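Local atomic coordinates of 2-methyl-aconitate isomerase (Shewanella oneidensis, PDB entry 5K87), a protein that catalyses the cis-trans isomerisation of 2-methyl-aconitate by base-catalysed proton abstraction, a step of propionate breakdown through the 2-methylcitrate cycle. Residues A[82-85]-A[89-92]; A[111-116]-A[148-153]; A[117-120]-A[124-127]. The protein carries 1 engineered substitution. All blocks are in the same frame, centred on the assembly; numbering follows the deposited sequence. Where two conformers were deposited one is given.

Contact 1: residues A[82-85]-A[89-92]; sequences SSKA and VDYL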
# COMPACT_ATOMS: atom_id res chain seq x y z
N SER A 82 -19.80 20.09 14.74
CA SER A 82 -19.93 19.71 16.14
C SER A 82 -21.12 20.39 16.82
O SER A 82 -21.46 21.53 16.51
CB SER A 82 -18.67 20.06 16.92
OG SER A 82 -18.74 19.53 18.23
N SER A 83 -21.74 19.67 17.75
CA SER A 83 -22.74 20.25 18.64
C SER A 83 -22.19 20.43 20.06
O SER A 83 -22.94 20.73 20.99
CB SER A 83 -24.00 19.38 18.69
OG SER A 83 -24.68 19.41 17.45
N LYS A 84 -20.89 20.23 20.22
CA LYS A 84 -20.25 20.38 21.52
C LYS A 84 -19.84 21.83 21.72
O LYS A 84 -19.32 22.47 20.80
CB LYS A 84 -19.02 19.48 21.62
CG LYS A 84 -19.31 17.99 21.56
CD LYS A 84 -19.83 17.46 22.89
CE LYS A 84 -18.81 17.67 24.00
NZ LYS A 84 -19.28 17.11 25.30
N ALA A 85 -20.08 22.36 22.91
CA ALA A 85 -19.63 23.70 23.23
C ALA A 85 -18.12 23.83 23.01
O ALA A 85 -17.36 22.94 23.40
CB ALA A 85 -19.98 24.07 24.66
N VAL A 89 -15.52 20.81 15.05
CA VAL A 89 -15.76 19.68 14.18
C VAL A 89 -15.72 18.40 15.01
O VAL A 89 -14.92 18.30 15.95
CB VAL A 89 -14.70 19.64 13.03
CG1 VAL A 89 -13.29 19.53 13.58
CG2 VAL A 89 -15.00 18.52 12.03
N ASP A 90 -16.60 17.45 14.70
CA ASP A 90 -16.57 16.13 15.31
C ASP A 90 -15.80 15.16 14.41
O ASP A 90 -16.01 15.12 13.19
CB ASP A 90 -17.98 15.57 15.50
CG ASP A 90 -18.73 16.22 16.63
OD1 ASP A 90 -18.17 17.07 17.35
OD2 ASP A 90 -19.92 15.86 16.81
N TYR A 91 -14.97 14.34 15.03
CA TYR A 91 -14.04 13.46 14.33
C TYR A 91 -14.24 12.01 14.78
O TYR A 91 -14.05 11.70 15.96
CB TYR A 91 -12.62 13.96 14.64
CG TYR A 91 -11.43 13.07 14.35
CD1 TYR A 91 -11.45 12.08 13.36
CD2 TYR A 91 -10.25 13.23 15.08
CE1 TYR A 91 -10.34 11.29 13.12
CE2 TYR A 91 -9.14 12.45 14.83
CZ TYR A 91 -9.19 11.48 13.86
OH TYR A 91 -8.09 10.69 13.60
N LEU A 92 -14.62 11.15 13.83
CA LEU A 92 -14.64 9.71 14.05
C LEU A 92 -13.56 9.04 13.22
O LEU A 92 -13.45 9.29 12.01
CB LEU A 92 -15.99 9.10 13.69
CG LEU A 92 -17.12 9.30 14.70
CD1 LEU A 92 -18.44 8.83 14.09
CD2 LEU A 92 -16.83 8.55 15.99
O HOH W 1 -21.58 16.99 18.39
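Ser82 and Asp90 carry this contact, with the backbone of Val89 beside them. The Ser82 hydroxyl donates to the Asp90 carboxylate, OG to OD1 at 2.7 Å, approaching on the syn side but 32° out of the carboxylate plane. The same oxygen accepts from its own loop: Lys84 N lies 3.0 Å from Ser82 OG with a nearly straight N-H (162°), which defines an ST turn. Both bonds depend on Ser82 placing OG anti to its amide nitrogen (chi1 -172°), a rotation that swings it out beside the carbonyl carbon. The second carboxylate oxygen works through a water, which accepts from Ser83 N at 2.8 Å and donates to Asp90 OD2 at 2.6 Å. Asp90 was modelled in two conformers, so its bonds are certain only for the one described. Ser82 CB also packs 3.7 Å from Val89 N. An alanine here removes the hydroxyl and would probably leave both Asp90 OD1 and Lys84 N without their mate, freeing the loop to shift. The bonds tie the loop to the strand 89-96 that follows it, where antiparallel strand 75-81 flanks one edge and parallel strand 135-143 the other; Trp142 of the latter makes a cation-pi contact with Lys84.

Contact 2: residues A[111-116]-A[148-153]; sequences NLTAAV and KTIIAH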
# COMPACT_ATOMS: atom_id res chain seq x y z
N ASN A 111 -1.96 10.59 14.07
CA ASN A 111 -1.32 11.09 12.86
C ASN A 111 -2.29 11.81 11.94
O ASN A 111 -1.92 12.80 11.30
CB ASN A 111 -0.62 9.97 12.11
CG ASN A 111 0.78 9.75 12.63
OD1 ASN A 111 1.63 10.64 12.54
ND2 ASN A 111 1.04 8.57 13.19
N LEU A 112 -3.52 11.34 11.86
CA LEU A 112 -4.48 11.96 10.97
C LEU A 112 -5.09 13.24 11.53
O LEU A 112 -5.80 13.95 10.81
CB LEU A 112 -5.58 10.98 10.57
CG LEU A 112 -5.13 9.84 9.64
CD1 LEU A 112 -6.34 9.04 9.20
CD2 LEU A 112 -4.34 10.34 8.43
N THR A 113 -4.79 13.59 12.78
CA THR A 113 -5.38 14.78 13.39
C THR A 113 -5.07 16.08 12.61
O THR A 113 -5.94 16.92 12.44
CB THR A 113 -4.97 14.89 14.87
OG1 THR A 113 -5.65 13.87 15.62
CG2 THR A 113 -5.34 16.24 15.43
N ALA A 114 -3.84 16.23 12.13
CA ALA A 114 -3.52 17.41 11.31
C ALA A 114 -4.37 17.46 10.03
O ALA A 114 -4.81 18.53 9.60
CB ALA A 114 -2.04 17.42 10.95
N ALA A 115 -4.58 16.30 9.42
CA ALA A 115 -5.41 16.21 8.23
C ALA A 115 -6.88 16.49 8.56
O ALA A 115 -7.59 17.07 7.73
CB ALA A 115 -5.24 14.86 7.55
N VAL A 116 -7.34 16.10 9.74
CA VAL A 116 -8.69 16.43 10.18
C VAL A 116 -8.89 17.94 10.21
O VAL A 116 -9.89 18.46 9.71
CB VAL A 116 -8.98 15.82 11.57
CG1 VAL A 116 -10.22 16.44 12.19
CG2 VAL A 116 -9.10 14.31 11.46
N LYS A 148 -12.62 13.34 23.70
CA LYS A 148 -11.53 14.22 24.10
C LYS A 148 -11.39 15.39 23.13
O LYS A 148 -11.76 15.28 21.96
CB LYS A 148 -10.20 13.45 24.12
CG LYS A 148 -10.07 12.42 25.22
CD LYS A 148 -10.00 13.09 26.59
CE LYS A 148 -9.72 12.08 27.69
NZ LYS A 148 -9.77 12.73 29.03
N THR A 149 -10.85 16.51 23.62
CA THR A 149 -10.57 17.66 22.78
C THR A 149 -9.16 17.58 22.22
O THR A 149 -8.20 17.28 22.95
CB THR A 149 -10.65 18.96 23.60
OG1 THR A 149 -11.98 19.09 24.14
CG2 THR A 149 -10.30 20.18 22.75
N ILE A 150 -9.03 17.84 20.92
CA ILE A 150 -7.71 17.95 20.29
C ILE A 150 -7.70 19.23 19.47
O ILE A 150 -8.69 19.56 18.83
CB ILE A 150 -7.40 16.75 19.41
CG1 ILE A 150 -7.46 15.46 20.22
CG2 ILE A 150 -6.05 16.93 18.76
CD1 ILE A 150 -7.48 14.24 19.37
N ILE A 151 -6.61 19.99 19.53
CA ILE A 151 -6.50 21.24 18.80
C ILE A 151 -5.52 21.08 17.64
O ILE A 151 -4.45 20.48 17.81
CB ILE A 151 -5.97 22.36 19.72
CG1 ILE A 151 -6.82 22.46 21.00
CG2 ILE A 151 -5.90 23.67 18.98
CD1 ILE A 151 -8.26 22.83 20.76
N ALA A 152 -5.88 21.58 16.47
CA ALA A 152 -4.94 21.62 15.35
C ALA A 152 -4.76 23.06 14.89
O ALA A 152 -5.73 23.73 14.56
CB ALA A 152 -5.44 20.77 14.20
N HIS A 153 -3.52 23.54 14.90
CA HIS A 153 -3.22 24.89 14.45
C HIS A 153 -2.83 24.83 12.99
O HIS A 153 -1.69 24.52 12.64
CB HIS A 153 -2.09 25.51 15.29
CG HIS A 153 -2.40 25.55 16.75
ND1 HIS A 153 -3.24 26.49 17.31
CD2 HIS A 153 -1.98 24.77 17.77
CE1 HIS A 153 -3.32 26.29 18.61
NE2 HIS A 153 -2.57 25.25 18.92
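Thr113 and Ile150 meet through methyl groups, and no flat side chain stands between them. The flat ring of this region, the imidazole of His153, belongs to the strand alone: Ile151 CG2 lies 3.6 Å above one of its faces, offset toward the rim, while ND1 bonds to Thr138 OG1 and NE2 to Glu182 OE1. Ile151 points away from the helix; Ile150 and Ala152, before and after it in the strand, point toward it. The closest approach is Thr113 CG2 to Ile150 CG2 at 3.5 Å, shorter than usual for two carbons, though doubtful as evidence of strain because Thr113 has a second conformer. A chi1 of -71° sets Thr113 OG1 beside the backbone N and leaves CG2 anti to it; in Ile150, CG1 at -58° does the same for its CG2, which turns the two methyls toward each other, the side chains meeting at a slant. The other branches are looser, with Ile150 CD1 4.2 Å from Thr113 OG1. Further along the strand, Ala152 CB comes to 4.3 Å from the carbonyl oxygen Thr113 O. Ile181 of strand 179-184 touches all three residues and extends this apolar patch. Thr113 OG1 makes a weak hydrogen bond to Cys109 O. No hydrogen bond or ion pair crosses between 111-116 and 148-153, so between these two segments the fit rests on apolar packing, with no directional bond, whereas Asn111, two residues before Thr113, is a substrate-binding residue whose backbone N bonds to the bound malonate ion.

Contact 3: residues A[117-120]-A[124-127]; sequences GAFA and GLID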
# COMPACT_ATOMS: atom_id res chain seq x y z
N GLY A 117 -7.92 18.66 10.77
CA GLY A 117 -8.02 20.11 10.84
C GLY A 117 -8.10 20.73 9.46
O GLY A 117 -8.95 21.58 9.20
N ALA A 118 -7.20 20.30 8.58
CA ALA A 118 -7.18 20.80 7.21
C ALA A 118 -8.47 20.47 6.46
O ALA A 118 -9.03 21.33 5.77
CB ALA A 118 -5.99 20.24 6.46
N PHE A 119 -8.94 19.23 6.59
CA PHE A 119 -10.15 18.80 5.89
C PHE A 119 -11.34 19.64 6.34
O PHE A 119 -12.15 20.08 5.52
CB PHE A 119 -10.42 17.32 6.12
CG PHE A 119 -11.65 16.80 5.40
CD1 PHE A 119 -12.93 17.02 5.90
CD2 PHE A 119 -11.53 16.11 4.21
CE1 PHE A 119 -14.06 16.55 5.24
CE2 PHE A 119 -12.66 15.63 3.54
CZ PHE A 119 -13.91 15.84 4.06
N ALA A 120 -11.45 19.87 7.64
CA ALA A 120 -12.57 20.61 8.17
C ALA A 120 -12.61 22.03 7.61
O ALA A 120 -13.67 22.51 7.20
CB ALA A 120 -12.51 20.64 9.68
N GLY A 124 -15.90 23.26 4.69
CA GLY A 124 -17.05 23.99 5.21
C GLY A 124 -17.53 23.55 6.58
O GLY A 124 -18.69 23.79 6.93
N LEU A 125 -16.67 22.93 7.38
CA LEU A 125 -17.08 22.44 8.69
C LEU A 125 -16.68 23.39 9.81
O LEU A 125 -17.00 23.15 10.97
CB LEU A 125 -16.53 21.03 8.94
CG LEU A 125 -17.00 19.99 7.94
CD1 LEU A 125 -16.41 18.63 8.29
CD2 LEU A 125 -18.52 19.94 7.91
N ILE A 126 -16.00 24.48 9.46
CA ILE A 126 -15.53 25.44 10.45
C ILE A 126 -16.20 26.80 10.23
O ILE A 126 -16.16 27.33 9.12
CB ILE A 126 -13.99 25.65 10.37
CG1 ILE A 126 -13.25 24.31 10.38
CG2 ILE A 126 -13.52 26.59 11.48
CD1 ILE A 126 -13.37 23.54 11.67
N ASP A 127 -16.79 27.34 11.30
CA ASP A 127 -17.39 28.69 11.30
C ASP A 127 -16.44 29.65 10.59
O ASP A 127 -15.30 29.82 11.00
CB ASP A 127 -17.60 29.14 12.75
CG ASP A 127 -18.33 30.48 12.86
OD1 ASP A 127 -18.49 31.19 11.85
OD2 ASP A 127 -18.72 30.83 13.99
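Ala120 and Leu125 bring the two backbones together, with their CA atoms 4.9 Å apart, where helix 113-122 gives way to loop. Residues 117-120 keep helical torsions throughout, and the chain then reverses through Gly124, whose phi of 75° puts it in the left-handed region. That reversal lets Leu125 N donate back to Ala120 O, five residues earlier, at 3.0 Å and with an N-H...O angle of 159°. Gly124 N also comes near, 3.4 Å from Ala120 O, but its angle is too poor for a bond. A bond from residue i+5 to residue i, following a left-handed residue, fits the six-to-one bond of a Schellman motif, whose companion bond is not established here, and the apolar meeting of the two residues it joins fits as well: Ala120 CB lies 4.1 Å from Leu125 CB. The helix packs against strands 12-21, 75-81 and 89-96, consistent with the diaminopimelate epimerase-like fold of this clan, in which a helix is wrapped by a curled sheet. Ala120 is the most heavily buried residue of the contact because Ile126 covers it too. Ile126 CD1 reaches Ala120 CB at 3.6 Å, end on, while the CG1 of Ile126 lies against the carbonyl carbon Ala120 C at 3.6 Å. The Leu125 branch turns instead toward Phe119, whose ring it meets at the edge, near the ring plane, with CD1 4.4 Å from Phe119 CE1. Phe119 holds its ring anti to the backbone N (chi1 -179°), and the ring reaches Thr17 and Met19 of strand 12-21. Leu125 goes on to touch Leu79, His81 and Val89, and Ile126 rests on Asp88 and Ile131.

Overall arrangement
The three contacts lie on one side of the chain's centre, their own centres 11 to 12 Å apart. Helix 113-122 joins contacts 2 and 3, which touch where Ala152 CB comes 4.3 Å from Gly117 CA. Segment 89-92 of contact 1 serves both: Tyr91 CE1 packs 3.7 Å from Val116 CG2, and Val89 CG2 lies 4.0 Å from Ala120 CB and also 4.0 Å from Leu125 CD1. Contact 2 is the one near the active site, the Thr113 side chain being about 6 Å from that of Cys109, the probable proton donor or acceptor, and about 7 Å from malonate. Contact 1 approaches it indirectly, through the hydrogen bond between Tyr91 OH and Cys109 O.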